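Local coordinates for pre-crRNA processing endonuclease (Streptococcus mutans, PDB 4R0J), which probably cleaves precursor CRISPR RNA into mature guide RNAs, as a Cas5 family endonuclease of the subtype I-C antiviral defence system, at residues A[6-20]-A[93-107]. Sequence-based numbering, arbitrary orientation.
Sequences YRSRNFYARIRGDRA and YLSDVEYLVKFHFIW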
loop_
_atom_site.group_PDB
_atom_site.type_symbol
_atom_site.label_atom_id
_atom_site.label_comp_id
_atom_site.label_asym_id
_atom_site.label_seq_id
_atom_site.Cartn_x
_atom_site.Cartn_y
_atom_site.Cartn_z
ATOM N N TYR A 6 -4.213 19.682 -8.404
ATOM C CA TYR A 6 -3.979 19.629 -6.970
ATOM C C TYR A 6 -3.360 18.295 -6.561
ATOM O O TYR A 6 -3.748 17.239 -7.052
ATOM C CB TYR A 6 -5.277 19.853 -6.169
ATOM C CG TYR A 6 -5.057 19.557 -4.706
ATOM C CD1 TYR A 6 -4.470 20.503 -3.865
ATOM C CD2 TYR A 6 -5.383 18.313 -4.174
ATOM C CE1 TYR A 6 -4.227 20.216 -2.531
ATOM C CE2 TYR A 6 -5.147 18.022 -2.850
ATOM C CZ TYR A 6 -4.570 18.973 -2.034
ATOM O OH TYR A 6 -4.352 18.663 -0.713
ATOM N N ARG A 7 -2.398 18.362 -5.650
ATOM C CA ARG A 7 -1.767 17.191 -5.083
ATOM C C ARG A 7 -1.457 17.585 -3.646
ATOM O O ARG A 7 -0.952 18.680 -3.396
ATOM C CB ARG A 7 -0.468 16.922 -5.850
ATOM C CG ARG A 7 0.264 15.627 -5.547
ATOM C CD ARG A 7 1.615 15.670 -6.251
ATOM N NE ARG A 7 2.377 14.417 -6.187
ATOM C CZ ARG A 7 3.100 14.033 -5.138
ATOM N NH1 ARG A 7 3.140 14.788 -4.045
ATOM N NH2 ARG A 7 3.770 12.886 -5.175
ATOM N N SER A 8 -1.759 16.713 -2.696
ATOM C CA SER A 8 -1.387 16.971 -1.314
ATOM C C SER A 8 0.131 16.872 -1.154
ATOM O O SER A 8 0.848 16.426 -2.059
ATOM C CB SER A 8 -2.036 15.944 -0.384
ATOM O OG SER A 8 -1.367 14.687 -0.452
ATOM N N ARG A 9 0.599 17.306 0.011
ATOM C CA ARG A 9 1.986 17.050 0.360
ATOM C C ARG A 9 2.230 15.540 0.422
ATOM O O ARG A 9 1.309 14.731 0.491
ATOM C CB ARG A 9 2.360 17.718 1.685
ATOM C CG ARG A 9 1.775 17.054 2.920
ATOM C CD ARG A 9 2.341 17.684 4.180
ATOM N NE ARG A 9 1.867 17.049 5.408
ATOM C CZ ARG A 9 2.425 15.978 5.972
ATOM N NH1 ARG A 9 3.480 15.388 5.414
ATOM N NH2 ARG A 9 1.922 15.492 7.098
ATOM N N ASN A 10 3.500 15.148 0.313
ATOM C CA ASN A 10 3.806 13.741 0.487
ATOM C C ASN A 10 3.615 13.430 1.964
ATOM O O ASN A 10 4.006 14.228 2.828
ATOM C CB ASN A 10 5.251 13.434 0.082
ATOM C CG ASN A 10 5.425 13.320 -1.419
ATOM O OD1 ASN A 10 4.611 12.700 -2.105
ATOM N ND2 ASN A 10 6.497 13.915 -1.938
ATOM N N PHE A 11 3.011 12.287 2.247
ATOM C CA PHE A 11 2.874 11.797 3.603
ATOM C C PHE A 11 3.706 10.545 3.741
ATOM O O PHE A 11 3.900 9.806 2.770
ATOM C CB PHE A 11 1.418 11.451 3.903
ATOM C CG PHE A 11 0.527 12.650 3.995
ATOM C CD1 PHE A 11 0.463 13.392 5.160
ATOM C CD2 PHE A 11 -0.245 13.041 2.912
ATOM C CE1 PHE A 11 -0.367 14.508 5.250
ATOM C CE2 PHE A 11 -1.079 14.149 2.997
ATOM C CZ PHE A 11 -1.133 14.888 4.165
ATOM N N TYR A 12 4.171 10.295 4.959
ATOM C CA TYR A 12 4.975 9.113 5.229
ATOM C C TYR A 12 4.453 8.367 6.445
ATOM O O TYR A 12 4.293 8.948 7.522
ATOM C CB TYR A 12 6.438 9.506 5.446
ATOM C CG TYR A 12 7.013 10.339 4.320
ATOM C CD1 TYR A 12 6.855 11.715 4.304
ATOM C CD2 TYR A 12 7.703 9.746 3.267
ATOM C CE1 TYR A 12 7.367 12.483 3.282
ATOM C CE2 TYR A 12 8.225 10.513 2.233
ATOM C CZ TYR A 12 8.046 11.877 2.246
ATOM O OH TYR A 12 8.542 12.660 1.238
ATOM N N ALA A 13 4.228 7.073 6.269
ATOM C CA ALA A 13 3.708 6.222 7.328
ATOM C C ALA A 13 4.579 4.994 7.500
ATOM O O ALA A 13 5.070 4.423 6.526
ATOM C CB ALA A 13 2.288 5.802 7.014
ATOM N N ARG A 14 4.769 4.597 8.750
ATOM C CA ARG A 14 5.399 3.321 9.058
ATOM C C ARG A 14 4.326 2.315 9.492
ATOM O O ARG A 14 3.505 2.603 10.362
ATOM C CB ARG A 14 6.470 3.498 10.134
ATOM C CG ARG A 14 7.042 2.190 10.635
ATOM C CD ARG A 14 8.224 2.409 11.546
ATOM N NE ARG A 14 7.917 3.341 12.620
ATOM C CZ ARG A 14 8.828 4.081 13.245
ATOM N NH1 ARG A 14 10.110 3.998 12.897
ATOM N NH2 ARG A 14 8.460 4.909 14.216
ATOM N N ILE A 15 4.333 1.140 8.864
ATOM C CA ILE A 15 3.365 0.080 9.150
ATOM C C ILE A 15 4.113 -1.129 9.667
ATOM O O ILE A 15 5.052 -1.595 9.016
ATOM C CB ILE A 15 2.649 -0.385 7.850
ATOM C CG1 ILE A 15 2.256 0.804 6.961
ATOM C CG2 ILE A 15 1.490 -1.314 8.178
ATOM C CD1 ILE A 15 1.324 1.768 7.604
ATOM N N ARG A 16 3.710 -1.638 10.831
ATOM C CA ARG A 16 4.340 -2.825 11.405
ATOM C C ARG A 16 3.302 -3.901 11.694
ATOM O O ARG A 16 2.150 -3.596 12.022
ATOM C CB ARG A 16 5.068 -2.471 12.702
ATOM C CG ARG A 16 6.331 -1.640 12.513
ATOM C CD ARG A 16 6.762 -1.080 13.866
ATOM N NE ARG A 16 8.029 -0.364 13.782
ATOM C CZ ARG A 16 8.501 0.427 14.739
ATOM N NH1 ARG A 16 7.804 0.606 15.855
ATOM N NH2 ARG A 16 9.663 1.046 14.578
ATOM N N GLY A 17 3.709 -5.158 11.595
ATOM C CA GLY A 17 2.802 -6.249 11.907
ATOM C C GLY A 17 3.543 -7.518 12.230
ATOM O O GLY A 17 4.607 -7.783 11.667
ATOM N N ASP A 18 2.994 -8.319 13.136
ATOM C CA ASP A 18 3.623 -9.587 13.463
ATOM C C ASP A 18 3.426 -10.595 12.337
ATOM O O ASP A 18 4.205 -11.537 12.188
ATOM C CB ASP A 18 3.079 -10.137 14.784
ATOM C CG ASP A 18 3.569 -9.350 15.983
ATOM O OD1 ASP A 18 4.532 -8.573 15.819
ATOM O OD2 ASP A 18 2.997 -9.508 17.084
ATOM N N ARG A 19 2.375 -10.387 11.555
ATOM C CA ARG A 19 1.976 -11.331 10.530
ATOM C C ARG A 19 1.254 -10.605 9.408
ATOM O O ARG A 19 0.541 -9.620 9.639
ATOM C CB ARG A 19 1.067 -12.398 11.154
ATOM C CG ARG A 19 0.504 -13.417 10.192
ATOM C CD ARG A 19 -0.317 -14.459 10.945
ATOM N NE ARG A 19 0.492 -15.172 11.931
ATOM C CZ ARG A 19 0.008 -16.064 12.790
ATOM N NH1 ARG A 19 -1.288 -16.355 12.787
ATOM N NH2 ARG A 19 0.818 -16.666 13.652
ATOM N N ALA A 20 1.435 -11.081 8.182
ATOM C CA ALA A 20 0.723 -10.494 7.059
ATOM C C ALA A 20 0.454 -11.547 5.994
ATOM O O ALA A 20 1.119 -12.589 5.953
ATOM C CB ALA A 20 1.511 -9.299 6.473
ATOM N N TYR A 93 2.234 -17.293 5.780
ATOM C CA TYR A 93 2.127 -15.881 6.143
ATOM C C TYR A 93 3.501 -15.224 6.165
ATOM O O TYR A 93 4.490 -15.869 6.504
ATOM C CB TYR A 93 1.608 -15.752 7.565
ATOM C CG TYR A 93 0.163 -16.111 7.770
ATOM C CD1 TYR A 93 -0.820 -15.166 7.574
ATOM C CD2 TYR A 93 -0.208 -17.375 8.198
ATOM C CE1 TYR A 93 -2.149 -15.466 7.781
ATOM C CE2 TYR A 93 -1.538 -17.688 8.403
ATOM C CZ TYR A 93 -2.502 -16.726 8.188
ATOM O OH TYR A 93 -3.835 -17.014 8.388
ATOM N N LEU A 94 3.554 -13.932 5.864
ATOM C CA LEU A 94 4.754 -13.160 6.192
ATOM C C LEU A 94 4.816 -12.970 7.704
ATOM O O LEU A 94 3.786 -12.951 8.388
ATOM C CB LEU A 94 4.750 -11.800 5.504
ATOM C CG LEU A 94 5.034 -11.765 4.007
ATOM C CD1 LEU A 94 4.575 -10.435 3.444
ATOM C CD2 LEU A 94 6.552 -11.970 3.768
ATOM N N SER A 95 6.034 -12.825 8.218
ATOM C CA SER A 95 6.253 -12.684 9.646
ATOM C C SER A 95 7.131 -11.464 9.921
ATOM O O SER A 95 8.089 -11.203 9.185
ATOM C CB SER A 95 6.932 -13.950 10.181
ATOM O OG SER A 95 7.503 -13.730 11.456
ATOM N N ASP A 96 6.800 -10.733 10.985
ATOM C CA ASP A 96 7.610 -9.611 11.469
ATOM C C ASP A 96 7.942 -8.597 10.372
ATOM O O ASP A 96 9.113 -8.405 10.012
ATOM C CB ASP A 96 8.884 -10.133 12.151
ATOM C CG ASP A 96 9.712 -9.020 12.788
ATOM O OD1 ASP A 96 9.179 -7.902 12.981
ATOM O OD2 ASP A 96 10.903 -9.266 13.100
ATOM N N VAL A 97 6.904 -7.944 9.854
ATOM C CA VAL A 97 7.049 -7.018 8.747
ATOM C C VAL A 97 7.051 -5.564 9.201
ATOM O O VAL A 97 6.442 -5.207 10.213
ATOM C CB VAL A 97 5.935 -7.223 7.682
ATOM C CG1 VAL A 97 5.964 -8.654 7.186
ATOM C CG2 VAL A 97 4.553 -6.864 8.258
ATOM N N GLU A 98 7.770 -4.740 8.448
ATOM C CA GLU A 98 7.773 -3.299 8.621
ATOM C C GLU A 98 7.890 -2.656 7.256
ATOM O O GLU A 98 8.811 -2.975 6.483
ATOM C CB GLU A 98 8.933 -2.858 9.534
ATOM C CG GLU A 98 9.062 -1.351 9.591
ATOM C CD GLU A 98 10.050 -0.878 10.631
ATOM O OE1 GLU A 98 10.309 -1.622 11.602
ATOM O OE2 GLU A 98 10.559 0.248 10.468
ATOM N N TYR A 99 6.947 -1.771 6.936
ATOM C CA TYR A 99 6.960 -1.062 5.665
ATOM C C TYR A 99 6.914 0.427 5.930
ATOM O O TYR A 99 6.249 0.880 6.859
ATOM C CB TYR A 99 5.757 -1.481 4.797
ATOM C CG TYR A 99 5.679 -2.970 4.633
ATOM C CD1 TYR A 99 6.642 -3.648 3.891
ATOM C CD2 TYR A 99 4.661 -3.703 5.220
ATOM C CE1 TYR A 99 6.604 -5.018 3.748
ATOM C CE2 TYR A 99 4.611 -5.080 5.086
ATOM C CZ TYR A 99 5.577 -5.728 4.331
ATOM O OH TYR A 99 5.536 -7.087 4.194
ATOM N N LEU A 100 7.666 1.175 5.137
ATOM C CA LEU A 100 7.571 2.630 5.128
ATOM C C LEU A 100 6.883 3.006 3.825
ATOM O O LEU A 100 7.312 2.591 2.745
ATOM C CB LEU A 100 8.961 3.256 5.206
ATOM C CG LEU A 100 9.936 2.663 6.230
ATOM C CD1 LEU A 100 11.294 3.385 6.169
ATOM C CD2 LEU A 100 9.343 2.720 7.640
ATOM N N VAL A 101 5.802 3.774 3.922
ATOM C CA VAL A 101 4.999 4.086 2.747
ATOM C C VAL A 101 4.999 5.579 2.460
ATOM O O VAL A 101 4.824 6.397 3.362
ATOM C CB VAL A 101 3.550 3.606 2.905
ATOM C CG1 VAL A 101 2.780 3.899 1.632
ATOM C CG2 VAL A 101 3.531 2.107 3.189
ATOM N N LYS A 102 5.227 5.921 1.197
ATOM C CA LYS A 102 5.154 7.305 0.741
ATOM C C LYS A 102 3.926 7.447 -0.150
ATOM O O LYS A 102 3.738 6.682 -1.106
ATOM C CB LYS A 102 6.423 7.670 -0.026
ATOM C CG LYS A 102 6.419 9.053 -0.654
ATOM C CD LYS A 102 7.712 9.317 -1.439
ATOM C CE LYS A 102 7.636 10.635 -2.195
ATOM N NZ LYS A 102 8.867 10.867 -3.023
ATOM N N PHE A 103 3.078 8.417 0.171
ATOM C CA PHE A 103 1.830 8.570 -0.555
ATOM C C PHE A 103 1.353 10.011 -0.500
ATOM O O PHE A 103 1.869 10.832 0.265
ATOM C CB PHE A 103 0.750 7.617 -0.012
ATOM C CG PHE A 103 0.275 7.952 1.372
ATOM C CD1 PHE A 103 1.009 7.578 2.487
ATOM C CD2 PHE A 103 -0.916 8.647 1.556
ATOM C CE1 PHE A 103 0.562 7.890 3.766
ATOM C CE2 PHE A 103 -1.366 8.962 2.833
ATOM C CZ PHE A 103 -0.631 8.577 3.934
ATOM N N HIS A 104 0.363 10.311 -1.326
ATOM C CA HIS A 104 -0.238 11.632 -1.340
ATOM C C HIS A 104 -1.663 11.419 -1.785
ATOM O O HIS A 104 -2.038 10.302 -2.132
ATOM C CB HIS A 104 0.490 12.557 -2.317
ATOM C CG HIS A 104 0.411 12.119 -3.751
ATOM N ND1 HIS A 104 1.347 11.287 -4.332
ATOM C CD2 HIS A 104 -0.487 12.415 -4.724
ATOM C CE1 HIS A 104 1.024 11.083 -5.599
ATOM N NE2 HIS A 104 -0.083 11.759 -5.863
ATOM N N PHE A 105 -2.463 12.480 -1.760
ATOM C CA PHE A 105 -3.795 12.376 -2.343
ATOM C C PHE A 105 -4.053 13.458 -3.382
ATOM O O PHE A 105 -3.367 14.486 -3.422
ATOM C CB PHE A 105 -4.920 12.305 -1.288
ATOM C CG PHE A 105 -5.027 13.509 -0.383
ATOM C CD1 PHE A 105 -5.739 14.647 -0.775
ATOM C CD2 PHE A 105 -4.493 13.477 0.899
ATOM C CE1 PHE A 105 -5.868 15.746 0.076
ATOM C CE2 PHE A 105 -4.625 14.561 1.755
ATOM C CZ PHE A 105 -5.321 15.700 1.345
ATOM N N ILE A 106 -5.010 13.167 -4.256
ATOM C CA ILE A 106 -5.435 14.081 -5.297
ATOM C C ILE A 106 -6.961 14.084 -5.241
ATOM O O ILE A 106 -7.556 13.202 -4.625
ATOM C CB ILE A 106 -4.987 13.588 -6.683
ATOM C CG1 ILE A 106 -5.583 12.210 -6.977
ATOM C CG2 ILE A 106 -3.434 13.535 -6.777
ATOM C CD1 ILE A 106 -5.342 11.726 -8.405
ATOM N N TRP A 107 -7.589 15.044 -5.902
ATOM C CA TRP A 107 -9.050 15.063 -5.944
ATOM C C TRP A 107 -9.542 13.950 -6.868
ATOM O O TRP A 107 -8.932 13.663 -7.896
ATOM C CB TRP A 107 -9.588 16.423 -6.408
ATOM C CG TRP A 107 -9.176 17.591 -5.551
ATOM C CD1 TRP A 107 -8.744 18.807 -5.985
ATOM C CD2 TRP A 107 -9.147 17.646 -4.117
ATOM N NE1 TRP A 107 -8.455 19.622 -4.917
ATOM C CE2 TRP A 107 -8.681 18.928 -3.755
ATOM C CE3 TRP A 107 -9.459 16.730 -3.101
ATOM C CZ2 TRP A 107 -8.533 19.328 -2.427
ATOM C CZ3 TRP A 107 -9.312 17.126 -1.781
ATOM C CH2 TRP A 107 -8.851 18.413 -1.457
HETATM O O HOH W 1 -6.309 16.723 -7.980
HETATM O O HOH W 2 3.555 10.249 -2.851
HETATM O O HOH W 3 10.437 11.763 -0.480
#
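Asn10 OD1 is gripped by three donors: Arg7 NH1, Arg7 NH2 and a water that also meets His104 ND1. The double hold comes end-on and fixes the guanidinium, which lies flat on the His104 imidazole, centres 3.5 Å apart and planes at 24°. A straight Arg7 chain (CG anti to the backbone N, chi1 -172°) carries the group across that ring. Stack and bridging water link the loop 6-10 to His104. Beside it, Ser8 illustrates how a hydroxyl can stand in for a backbone carbonyl: Ser8 OG accepts the Phe105 N-H at 2.8 Å and donates to Arg9 O. Ser8 CB makes a CH-pi contact over the centre of the Phe105 ring, 3.5 Å from its centroid. Farther out, the Tyr6 ring forms an offset stack on the five-membered ring of Trp107, centroids 4.4 Å apart, while Tyr6 OH bonds to Glu124.

From Phe11 to Gly17 the pairing is regular antiparallel, with Phe11 N to Phe103 O the shortest rung at 2.7 Å. Phe11 CB lies over one face of the Phe103 ring, and across the sheet Lys102 runs alongside Tyr12. Glu98 OE1 forms a salt bridge with Arg16 NE at 3.4 Å, its hydrogen bond weak; Arg14 is drawn chiefly to Asp151. Both segments turn a corner, at Asp18 and Asp96, where Asp96 N donates to Asp18 O; beyond it the pairing continues and Arg19 CD rests on the Tyr93 face, the guanidinium over the same ring in a cation-pi interaction.

The ladder is thus shared by two sheets. In the larger it is the central β1-β3 pair of a ferredoxin-like fold, as in other RAMP proteins, flanked by strands 147-152 and 57-66, with helices 41-51 and 120-132 covering Phe11, Val101 and Phe103; strand 72-75 continues the smaller.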